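Local coordinates for Plm1 (Streptomyces sp. HK803, PDB 4HXY), which probably reduces a beta-keto polyketide intermediate with NADPH, as the ketoreductase domain of the first module of phoslactomycin biosynthesis, at residues W51-A56 and E76-T82; G126-P132 and D159-R164; P186-I192 and S212-L218; T11-L15 and G166-A170. All coordinates share one frame. Residues are numbered along the deposited sequence.

Interaction 1. Residues W51-A56 and E76-T82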
# COMPACT_ATOMS: atom_id res chain seq x y z
N TRP A 51 5.33 -29.78 -13.95
CA TRP A 51 4.35 -29.35 -14.94
C TRP A 51 4.90 -29.50 -16.36
O TRP A 51 5.95 -28.96 -16.69
CB TRP A 51 3.96 -27.89 -14.67
CG TRP A 51 3.00 -27.27 -15.62
CD1 TRP A 51 1.99 -27.88 -16.32
CD2 TRP A 51 2.90 -25.87 -15.91
NE1 TRP A 51 1.30 -26.94 -17.06
CE2 TRP A 51 1.83 -25.70 -16.81
CE3 TRP A 51 3.61 -24.74 -15.49
CZ2 TRP A 51 1.47 -24.46 -17.32
CZ3 TRP A 51 3.25 -23.50 -15.98
CH2 TRP A 51 2.20 -23.37 -16.90
N ASP A 52 4.18 -30.26 -17.18
CA ASP A 52 4.40 -30.25 -18.63
C ASP A 52 3.61 -29.05 -19.17
O ASP A 52 2.38 -29.08 -19.20
CB ASP A 52 3.89 -31.56 -19.25
CG ASP A 52 4.12 -31.62 -20.76
OD1 ASP A 52 4.41 -32.73 -21.27
OD2 ASP A 52 4.01 -30.57 -21.44
N ARG A 53 4.34 -28.03 -19.62
CA ARG A 53 3.73 -26.75 -20.02
C ARG A 53 2.73 -26.84 -21.18
O ARG A 53 2.01 -25.87 -21.46
CB ARG A 53 4.82 -25.72 -20.36
CG ARG A 53 5.20 -24.80 -19.19
CD ARG A 53 5.98 -25.52 -18.12
NE ARG A 53 6.50 -24.61 -17.11
CZ ARG A 53 7.09 -24.99 -15.98
NH1 ARG A 53 7.26 -26.28 -15.70
NH2 ARG A 53 7.52 -24.07 -15.12
N SER A 54 2.66 -27.99 -21.84
CA SER A 54 1.65 -28.22 -22.88
C SER A 54 0.26 -28.52 -22.29
O SER A 54 -0.75 -28.28 -22.93
CB SER A 54 2.10 -29.31 -23.86
OG SER A 54 2.18 -30.58 -23.24
N THR A 55 0.22 -29.04 -21.06
CA THR A 55 -1.05 -29.29 -20.37
C THR A 55 -1.53 -28.01 -19.67
O THR A 55 -0.72 -27.29 -19.06
CB THR A 55 -0.91 -30.41 -19.33
OG1 THR A 55 -0.63 -31.65 -20.01
CG2 THR A 55 -2.20 -30.57 -18.52
N ALA A 56 -2.82 -27.71 -19.77
CA ALA A 56 -3.42 -26.56 -19.06
C ALA A 56 -3.98 -27.01 -17.70
O ALA A 56 -4.98 -27.73 -17.65
CB ALA A 56 -4.51 -25.90 -19.91
N GLU A 76 6.03 -17.55 -14.18
CA GLU A 76 6.01 -18.97 -14.51
C GLU A 76 4.86 -19.35 -15.41
O GLU A 76 5.00 -20.20 -16.26
CB GLU A 76 5.90 -19.85 -13.28
CG GLU A 76 7.13 -19.94 -12.46
CD GLU A 76 8.26 -20.74 -13.09
OE1 GLU A 76 8.04 -21.54 -14.01
OE2 GLU A 76 9.38 -20.55 -12.63
N VAL A 77 3.70 -18.75 -15.16
CA VAL A 77 2.52 -19.08 -15.95
C VAL A 77 2.29 -18.20 -17.17
O VAL A 77 1.34 -18.39 -17.90
CB VAL A 77 1.23 -19.17 -15.09
CG1 VAL A 77 1.39 -20.24 -14.04
CG2 VAL A 77 0.88 -17.86 -14.48
N ALA A 78 3.15 -17.21 -17.36
CA ALA A 78 3.00 -16.33 -18.49
C ALA A 78 3.17 -17.09 -19.77
O ALA A 78 4.11 -17.86 -19.92
CB ALA A 78 4.04 -15.24 -18.40
N GLY A 79 2.30 -16.84 -20.72
CA GLY A 79 2.43 -17.46 -22.01
C GLY A 79 1.99 -18.90 -22.08
O GLY A 79 2.15 -19.54 -23.10
N HIS A 80 1.42 -19.40 -20.99
CA HIS A 80 0.91 -20.76 -20.96
C HIS A 80 -0.54 -20.73 -20.53
O HIS A 80 -0.88 -20.01 -19.62
CB HIS A 80 1.71 -21.63 -20.01
CG HIS A 80 3.17 -21.67 -20.32
ND1 HIS A 80 3.66 -22.19 -21.49
CD2 HIS A 80 4.24 -21.26 -19.61
CE1 HIS A 80 4.98 -22.09 -21.49
NE2 HIS A 80 5.35 -21.54 -20.36
N PRO A 81 -1.40 -21.51 -21.18
CA PRO A 81 -2.77 -21.56 -20.73
C PRO A 81 -2.91 -22.24 -19.37
O PRO A 81 -2.33 -23.30 -19.14
CB PRO A 81 -3.48 -22.39 -21.82
CG PRO A 81 -2.62 -22.33 -22.97
CD PRO A 81 -1.22 -22.19 -22.47
N THR A 82 -3.64 -21.60 -18.46
CA THR A 82 -4.03 -22.21 -17.21
C THR A 82 -5.41 -21.72 -16.83
O THR A 82 -5.89 -20.72 -17.33
CB THR A 82 -3.08 -21.82 -16.04
OG1 THR A 82 -3.30 -20.45 -15.69
CG2 THR A 82 -1.61 -22.04 -16.40
O HOH W 1 6.79 -21.89 -17.16
O HOH W 2 -0.72 -24.82 -20.68
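Arg53 makes the direct polar contact between the segments. Its NH2 meets Glu76 OE1 at 2.8 Å, a salt bridge whose hydrogen bond is weak, bent to 123°. NE gives its proton to a water 2.7 Å away, and that water passes a proton on to Glu76 O at 2.6 Å, a carbonyl of helix 67-77. NH1 turns back to its own loop and donates to Ala48 O and also to Trp51 O at 3.1 Å, so the guanidinium ties the loop together as well as bridging it to the helix. A second water lies 2.7 Å from Pro81 O and 3.0 Å from Arg53 O. The loop itself is a type I turn, Thr55 N to Asp52 O at 2.9 Å, reinforced by an Asx turn in which Asp52 OD2 accepts from Ser54 N at 2.9 Å. Trp51 NE1 is satisfied by Thr55 O at 2.9 Å, which leaves the six-membered ring to pack against His80 CB, 3.6 Å from CH2, and Val77 CG1, 4.2 Å from CZ3. Arg53 CG sits over the His80 ring face, 3.5 Å from its centroid, and Ala56 CB touches Pro81 CB at 4.1 Å. Remote from the cofactor, the 51-56 loop thus packs on helix 67-77 and the turn beyond it largely through a buried indole, while charged and water-mediated bonds satisfy polar groups at the more exposed margin.

Interaction 2. Residues G126-P132 and D159-R164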
# COMPACT_ATOMS: atom_id res chain seq x y z
N GLY A 126 -7.60 -15.16 -10.67
CA GLY A 126 -8.64 -15.67 -9.82
C GLY A 126 -8.90 -14.69 -8.69
O GLY A 126 -9.93 -14.00 -8.66
N GLY A 127 -7.93 -14.59 -7.79
CA GLY A 127 -8.08 -13.71 -6.66
C GLY A 127 -7.08 -13.93 -5.54
O GLY A 127 -6.14 -14.75 -5.66
N LEU A 128 -7.33 -13.23 -4.45
CA LEU A 128 -6.51 -13.26 -3.23
C LEU A 128 -7.34 -13.82 -2.09
O LEU A 128 -8.50 -13.44 -1.93
CB LEU A 128 -6.05 -11.84 -2.87
CG LEU A 128 -5.04 -11.23 -3.83
CD1 LEU A 128 -5.14 -9.68 -3.96
CD2 LEU A 128 -3.64 -11.65 -3.37
N VAL A 129 -6.75 -14.73 -1.31
CA VAL A 129 -7.36 -15.23 -0.08
C VAL A 129 -6.37 -15.20 1.06
O VAL A 129 -5.32 -15.84 0.99
CB VAL A 129 -7.92 -16.64 -0.22
CG1 VAL A 129 -8.77 -16.98 1.03
CG2 VAL A 129 -8.76 -16.79 -1.50
N ASP A 130 -6.71 -14.48 2.13
CA ASP A 130 -5.86 -14.40 3.31
C ASP A 130 -6.37 -15.42 4.36
O ASP A 130 -7.53 -15.39 4.75
CB ASP A 130 -5.82 -13.00 3.88
CG ASP A 130 -4.78 -12.87 4.98
OD1 ASP A 130 -3.55 -12.84 4.67
OD2 ASP A 130 -5.20 -12.79 6.15
N LEU A 131 -5.50 -16.32 4.77
CA LEU A 131 -5.87 -17.41 5.67
C LEU A 131 -5.19 -17.21 7.01
O LEU A 131 -4.18 -16.52 7.11
CB LEU A 131 -5.40 -18.75 5.09
CG LEU A 131 -5.90 -19.10 3.69
CD1 LEU A 131 -5.30 -20.42 3.28
CD2 LEU A 131 -7.41 -19.15 3.63
N PRO A 132 -5.75 -17.81 8.06
CA PRO A 132 -5.00 -17.84 9.31
C PRO A 132 -3.69 -18.57 9.13
O PRO A 132 -3.55 -19.38 8.22
CB PRO A 132 -5.90 -18.66 10.23
CG PRO A 132 -7.24 -18.65 9.61
CD PRO A 132 -7.00 -18.56 8.14
N ASP A 159 -13.10 -11.71 -5.30
CA ASP A 159 -11.68 -11.97 -5.59
C ASP A 159 -10.71 -11.37 -4.55
O ASP A 159 -9.50 -11.44 -4.74
CB ASP A 159 -11.34 -11.45 -6.99
CG ASP A 159 -11.52 -9.92 -7.14
OD1 ASP A 159 -12.02 -9.26 -6.19
OD2 ASP A 159 -11.14 -9.40 -8.21
N GLN A 160 -11.25 -10.78 -3.49
CA GLN A 160 -10.45 -10.27 -2.37
C GLN A 160 -11.09 -10.76 -1.08
O GLN A 160 -12.00 -10.13 -0.54
CB GLN A 160 -10.31 -8.75 -2.43
CG GLN A 160 -9.53 -8.30 -3.67
CD GLN A 160 -9.31 -6.81 -3.77
OE1 GLN A 160 -8.92 -6.17 -2.79
NE2 GLN A 160 -9.47 -6.26 -4.97
N LEU A 161 -10.59 -11.88 -0.60
CA LEU A 161 -11.25 -12.64 0.46
C LEU A 161 -10.32 -12.89 1.64
O LEU A 161 -9.09 -12.97 1.49
CB LEU A 161 -11.73 -13.98 -0.09
CG LEU A 161 -12.81 -13.91 -1.18
CD1 LEU A 161 -12.92 -15.22 -1.88
CD2 LEU A 161 -14.16 -13.47 -0.56
N ALA A 162 -10.93 -13.08 2.80
CA ALA A 162 -10.21 -13.48 3.99
C ALA A 162 -11.02 -14.53 4.73
O ALA A 162 -12.25 -14.45 4.80
CB ALA A 162 -9.93 -12.26 4.89
N VAL A 163 -10.32 -15.50 5.29
CA VAL A 163 -10.93 -16.51 6.16
C VAL A 163 -10.58 -16.20 7.61
O VAL A 163 -9.42 -16.00 7.97
CB VAL A 163 -10.49 -17.95 5.79
CG1 VAL A 163 -11.17 -18.94 6.73
CG2 VAL A 163 -10.85 -18.27 4.35
N ARG A 164 -11.62 -16.08 8.44
CA ARG A 164 -11.46 -15.81 9.87
C ARG A 164 -12.47 -16.67 10.61
O ARG A 164 -13.67 -16.63 10.31
CB ARG A 164 -11.70 -14.34 10.21
CG ARG A 164 -10.70 -13.35 9.55
CD ARG A 164 -9.30 -13.48 10.12
NE ARG A 164 -8.37 -12.46 9.60
CZ ARG A 164 -7.60 -12.61 8.53
NH1 ARG A 164 -7.61 -13.73 7.81
NH2 ARG A 164 -6.80 -11.62 8.19
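Two parallel strands, 126-131 and 160-164, run side by side with their axes 4.5 Å apart at closest and 18° from parallel. At the start there is a hollow rather than a bump: Gly127 CA lies 3.3 Å from Asp159 O, and a CB on Gly127 would clash with that oxygen. Leu128 N then donates to Asp159 O at 2.8 Å, and the backbone bonds continue from Leu161 N to Leu128 O at 2.9 Å, Asp130 N to Leu161 O at 2.9 Å and Val163 N to Asp130 O at 2.8 Å. On the face carrying Val129, Val163 is the protruding side chain: its CG2 packs against both Val129 CG1, at 4.1 Å, and Leu131 CD2, at 3.6 Å. The connection between the strands includes helix 137-148, which covers this same face through Ala142 on Val163 and Thr146 on Leu161, so the unit is a beta-alpha-beta crossover within the parallel part of the mixed sheet in the N-terminal half, where strand 85-90 flanks strand 125-131. The other face carries Leu128, Asp130, Gln160 and Ala162. Small Ala162 presents its CB 4.3 Å from Asp130 CB, and the Arg164 guanidinium comes round to Asp130 OD2, with NH2 at 2.8 Å and NH1 at 3.1 Å. Asp100 holds Arg164 NE from outside. At the far end the Pro132 ring rests on Val163, CD to O at 3.5 Å.

Interaction 3. Residues P186-I192 and S212-L218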
# COMPACT_ATOMS: atom_id res chain seq x y z
N PRO A 186 3.49 20.04 15.11
CA PRO A 186 4.64 19.20 15.40
C PRO A 186 5.77 19.98 16.05
O PRO A 186 6.03 21.13 15.68
CB PRO A 186 5.09 18.74 14.01
CG PRO A 186 4.57 19.74 13.08
CD PRO A 186 3.28 20.21 13.67
N LYS A 187 6.44 19.33 16.99
CA LYS A 187 7.46 19.98 17.83
C LYS A 187 8.83 19.37 17.63
O LYS A 187 8.97 18.23 17.12
CB LYS A 187 7.04 19.84 19.30
CG LYS A 187 5.75 20.61 19.60
CD LYS A 187 5.14 20.24 20.92
CE LYS A 187 3.74 20.79 21.01
NZ LYS A 187 2.77 20.15 20.07
N GLY A 188 9.86 20.11 18.03
CA GLY A 188 11.22 19.59 17.98
C GLY A 188 11.71 19.48 16.55
O GLY A 188 11.48 20.39 15.75
N THR A 189 12.37 18.35 16.26
CA THR A 189 12.92 18.09 14.93
C THR A 189 11.93 17.28 14.09
O THR A 189 11.50 16.18 14.50
CB THR A 189 14.24 17.35 15.04
OG1 THR A 189 15.17 18.21 15.74
CG2 THR A 189 14.81 17.00 13.69
N VAL A 190 11.58 17.84 12.93
CA VAL A 190 10.66 17.22 11.98
C VAL A 190 11.50 16.76 10.79
O VAL A 190 12.19 17.57 10.17
CB VAL A 190 9.59 18.23 11.52
CG1 VAL A 190 8.62 17.59 10.54
CG2 VAL A 190 8.82 18.74 12.72
N LEU A 191 11.46 15.45 10.52
CA LEU A 191 12.21 14.85 9.41
C LEU A 191 11.23 14.51 8.29
O LEU A 191 10.31 13.74 8.48
CB LEU A 191 12.94 13.60 9.90
CG LEU A 191 13.67 12.77 8.84
CD1 LEU A 191 14.81 13.61 8.26
CD2 LEU A 191 14.18 11.46 9.47
N ILE A 192 11.45 15.09 7.12
CA ILE A 192 10.58 14.87 5.98
C ILE A 192 11.39 14.16 4.89
O ILE A 192 12.25 14.77 4.25
CB ILE A 192 9.96 16.18 5.46
CG1 ILE A 192 9.21 16.92 6.59
CG2 ILE A 192 9.03 15.88 4.27
CD1 ILE A 192 8.73 18.33 6.22
N SER A 212 5.57 25.83 15.06
CA SER A 212 5.61 24.94 16.22
C SER A 212 6.91 24.17 16.40
O SER A 212 7.22 23.73 17.51
CB SER A 212 4.45 23.93 16.12
OG SER A 212 4.51 23.22 14.89
N ALA A 213 7.64 23.94 15.32
CA ALA A 213 8.84 23.11 15.36
C ALA A 213 10.10 23.91 15.64
O ALA A 213 10.16 25.12 15.37
CB ALA A 213 9.01 22.33 14.04
N ASP A 214 11.12 23.22 16.15
CA ASP A 214 12.47 23.81 16.29
C ASP A 214 13.30 23.68 15.01
O ASP A 214 14.03 24.60 14.65
CB ASP A 214 13.23 23.14 17.43
CG ASP A 214 12.71 23.52 18.81
OD1 ASP A 214 12.10 24.61 18.96
OD2 ASP A 214 12.92 22.71 19.76
N ARG A 215 13.20 22.53 14.33
CA ARG A 215 14.05 22.19 13.19
C ARG A 215 13.27 21.40 12.16
O ARG A 215 12.55 20.48 12.51
CB ARG A 215 15.21 21.31 13.61
CG ARG A 215 16.14 21.92 14.58
CD ARG A 215 17.44 21.17 14.52
NE ARG A 215 18.29 21.56 15.64
CZ ARG A 215 19.51 21.10 15.83
NH1 ARG A 215 20.05 20.24 14.96
NH2 ARG A 215 20.20 21.51 16.89
N ILE A 216 13.45 21.76 10.89
CA ILE A 216 12.85 21.03 9.78
C ILE A 216 13.97 20.49 8.91
O ILE A 216 14.81 21.25 8.42
CB ILE A 216 11.89 21.92 8.98
CG1 ILE A 216 10.77 22.42 9.88
CG2 ILE A 216 11.30 21.15 7.79
CD1 ILE A 216 9.96 23.55 9.28
N LEU A 217 14.03 19.17 8.78
CA LEU A 217 15.06 18.50 7.99
C LEU A 217 14.41 17.85 6.76
O LEU A 217 13.49 17.02 6.89
CB LEU A 217 15.77 17.44 8.81
CG LEU A 217 16.62 17.89 10.02
CD1 LEU A 217 17.56 16.76 10.37
CD2 LEU A 217 17.42 19.13 9.71
N LEU A 218 14.90 18.24 5.59
CA LEU A 218 14.39 17.73 4.32
C LEU A 218 15.41 16.72 3.82
O LEU A 218 16.58 17.06 3.59
CB LEU A 218 14.23 18.84 3.30
CG LEU A 218 13.40 20.06 3.69
CD1 LEU A 218 13.37 20.99 2.50
CD2 LEU A 218 11.97 19.70 4.15
O HOH W 3 9.42 22.68 18.97
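Pro186 opens the contact with its carbonyl, which accepts from Ser212 OG at 2.7 Å. At Lys187 the two segments draw close, its CA 4.2 Å from Ala213 CA. Gly188, at positive phi, has its N on a water that also binds Ser212 O, both at 2.8 Å, while its O takes two amides, Asp214 N at 2.9 Å and Arg215 N at 3.1 Å. Thr189 begins the regular parallel pairing, its CA 3.4 Å from Arg215 O. Val190 N bonds to Arg215 O and Val190 O to Leu217 N, both at 2.8 Å. Leu191 sets CD1 4.0 Å from Leu217 CB, and Ile192 N closes on Leu217 O at 2.8 Å while its CD1 touches both Ile216 CG2 and Leu218 CD2, each 4.1 Å away. Helix 198-210 links the strands and covers the Ile192 face, the first beta-alpha-beta unit of the Rossmann fold. The chemistry grades from polar and hydrated at the strand starts to aliphatic in its side chains towards the end nearer the NADPH.

Interaction 4. Residues T11-L15 and G166-A170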
# COMPACT_ATOMS: atom_id res chain seq x y z
N THR A 11 -13.14 -1.86 4.29
CA THR A 11 -13.95 -2.58 5.26
C THR A 11 -14.19 -3.99 4.71
O THR A 11 -13.76 -4.31 3.60
CB THR A 11 -15.27 -1.83 5.57
OG1 THR A 11 -15.91 -2.44 6.70
CG2 THR A 11 -16.21 -1.87 4.37
N TRP A 12 -14.84 -4.85 5.49
CA TRP A 12 -15.02 -6.25 5.14
C TRP A 12 -16.45 -6.66 5.40
O TRP A 12 -17.05 -6.24 6.41
CB TRP A 12 -14.05 -7.15 5.91
CG TRP A 12 -12.63 -6.88 5.54
CD1 TRP A 12 -11.84 -5.86 6.01
CD2 TRP A 12 -11.83 -7.60 4.60
NE1 TRP A 12 -10.61 -5.90 5.41
CE2 TRP A 12 -10.57 -6.96 4.54
CE3 TRP A 12 -12.04 -8.72 3.80
CZ2 TRP A 12 -9.54 -7.41 3.73
CZ3 TRP A 12 -11.00 -9.19 3.00
CH2 TRP A 12 -9.77 -8.52 2.97
N ARG A 13 -17.01 -7.40 4.45
CA ARG A 13 -18.37 -7.92 4.50
C ARG A 13 -18.31 -9.40 4.75
O ARG A 13 -17.68 -10.15 3.98
CB ARG A 13 -19.07 -7.65 3.17
CG ARG A 13 -20.34 -8.45 2.89
CD ARG A 13 -21.47 -8.09 3.83
NE ARG A 13 -22.65 -8.93 3.59
CZ ARG A 13 -23.76 -8.86 4.33
NH1 ARG A 13 -23.84 -7.99 5.32
NH2 ARG A 13 -24.79 -9.67 4.06
N GLN A 14 -18.98 -9.85 5.80
CA GLN A 14 -19.05 -11.28 6.07
C GLN A 14 -20.02 -11.92 5.08
O GLN A 14 -21.18 -11.49 4.99
CB GLN A 14 -19.49 -11.52 7.52
CG GLN A 14 -19.23 -12.94 7.98
CD GLN A 14 -19.73 -13.21 9.38
OE1 GLN A 14 -20.06 -12.29 10.12
NE2 GLN A 14 -19.77 -14.49 9.75
N LEU A 15 -19.56 -12.92 4.33
CA LEU A 15 -20.40 -13.59 3.34
C LEU A 15 -21.21 -14.67 4.03
O LEU A 15 -20.76 -15.24 5.00
CB LEU A 15 -19.56 -14.18 2.20
CG LEU A 15 -18.72 -13.15 1.44
CD1 LEU A 15 -17.91 -13.78 0.33
CD2 LEU A 15 -19.59 -12.04 0.89
N GLY A 166 -13.18 -19.72 10.26
CA GLY A 166 -13.94 -20.52 9.31
C GLY A 166 -14.98 -19.80 8.46
O GLY A 166 -15.69 -20.44 7.70
N GLN A 167 -15.07 -18.48 8.59
CA GLN A 167 -16.02 -17.69 7.81
C GLN A 167 -15.28 -16.92 6.74
O GLN A 167 -14.14 -16.52 6.96
CB GLN A 167 -16.75 -16.70 8.71
CG GLN A 167 -17.57 -17.35 9.81
CD GLN A 167 -18.87 -17.87 9.27
OE1 GLN A 167 -19.81 -17.10 9.04
NE2 GLN A 167 -18.94 -19.18 9.04
N LEU A 168 -15.95 -16.68 5.62
CA LEU A 168 -15.41 -15.87 4.52
C LEU A 168 -15.83 -14.42 4.62
O LEU A 168 -17.02 -14.11 4.80
CB LEU A 168 -15.90 -16.39 3.16
CG LEU A 168 -15.03 -17.28 2.29
CD1 LEU A 168 -15.65 -17.29 0.89
CD2 LEU A 168 -13.57 -16.85 2.21
N TRP A 169 -14.86 -13.53 4.44
CA TRP A 169 -15.08 -12.09 4.45
C TRP A 169 -14.58 -11.53 3.13
O TRP A 169 -13.56 -11.99 2.63
CB TRP A 169 -14.32 -11.43 5.59
CG TRP A 169 -14.81 -11.79 6.96
CD1 TRP A 169 -14.61 -12.95 7.62
CD2 TRP A 169 -15.58 -10.95 7.83
NE1 TRP A 169 -15.22 -12.91 8.85
CE2 TRP A 169 -15.81 -11.69 9.01
CE3 TRP A 169 -16.10 -9.66 7.73
CZ2 TRP A 169 -16.55 -11.18 10.08
CZ3 TRP A 169 -16.79 -9.13 8.80
CH2 TRP A 169 -17.03 -9.90 9.96
N ALA A 170 -15.30 -10.55 2.58
CA ALA A 170 -14.95 -9.93 1.29
C ALA A 170 -14.62 -8.47 1.46
O ALA A 170 -15.33 -7.74 2.18
CB ALA A 170 -16.09 -10.12 0.28
O HOH W 4 -18.81 -17.30 5.67
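Strand 167-175 forms a beta hairpin with strand 160-164 and on its other side pairs antiparallel with the N-terminal strand 6-14, the short segments being splayed to 138°. Gly166 sits in the reversal of the hairpin at positive phi. Gln167 makes the first contact, its OE1 accepting from Gln14 NE2 at 2.7 Å. Leu168 follows with both backbone ends engaged: its O takes Leu15 N at 2.8 Å, and its N donates to a water that in turn gives a proton to Leu15 O, each leg 2.9 Å. Its side chain meets Leu15, CD1 to CD1 at 4.2 Å. Trp169 forms the non-hydrogen-bonded pair with Gln14 and offers the broadest surface of the contact. Gln14 CB stands over the six-membered ring, 3.6 Å from its centroid and 4° off the normal, a clear CH-pi contact, and Trp12 CB reaches Trp169 CE3 at 3.7 Å. The backbone N of Trp169 faces the other way, to Ala162 of strand 160-164, which marks strand 167-175 as the middle one of three. Ala170 closes the segment in a hydrogen-bonded pair with Arg13: Arg13 N to Ala170 O and Ala170 N to Arg13 O, both 2.8 Å. Its methyl packs against Leu15, with CB 4.0 Å from Leu15 CD2.

Interactions 2 and 4 are neighbours in one sheet, their centres 9 Å apart: Trp169 N lies 2.8 Å from Ala162 O, probably a hydrogen bond, and Ala162 CB packs 3.8 Å from Trp12 CZ3. Interaction 4 joins residues 151 apart in sequence, so the loop it closes contains both interaction 1 and interaction 2. Interaction 1 is at the periphery of this half, about 8 Å from interaction 2 between nearest atoms. Interaction 3 belongs to the cofactor-binding half, across the chain's centre, with its centre about 41 Å from that of interaction 2 and 54 Å from that of interaction 1; its Leu218 side chain lies about 8 Å from the bound NADPH.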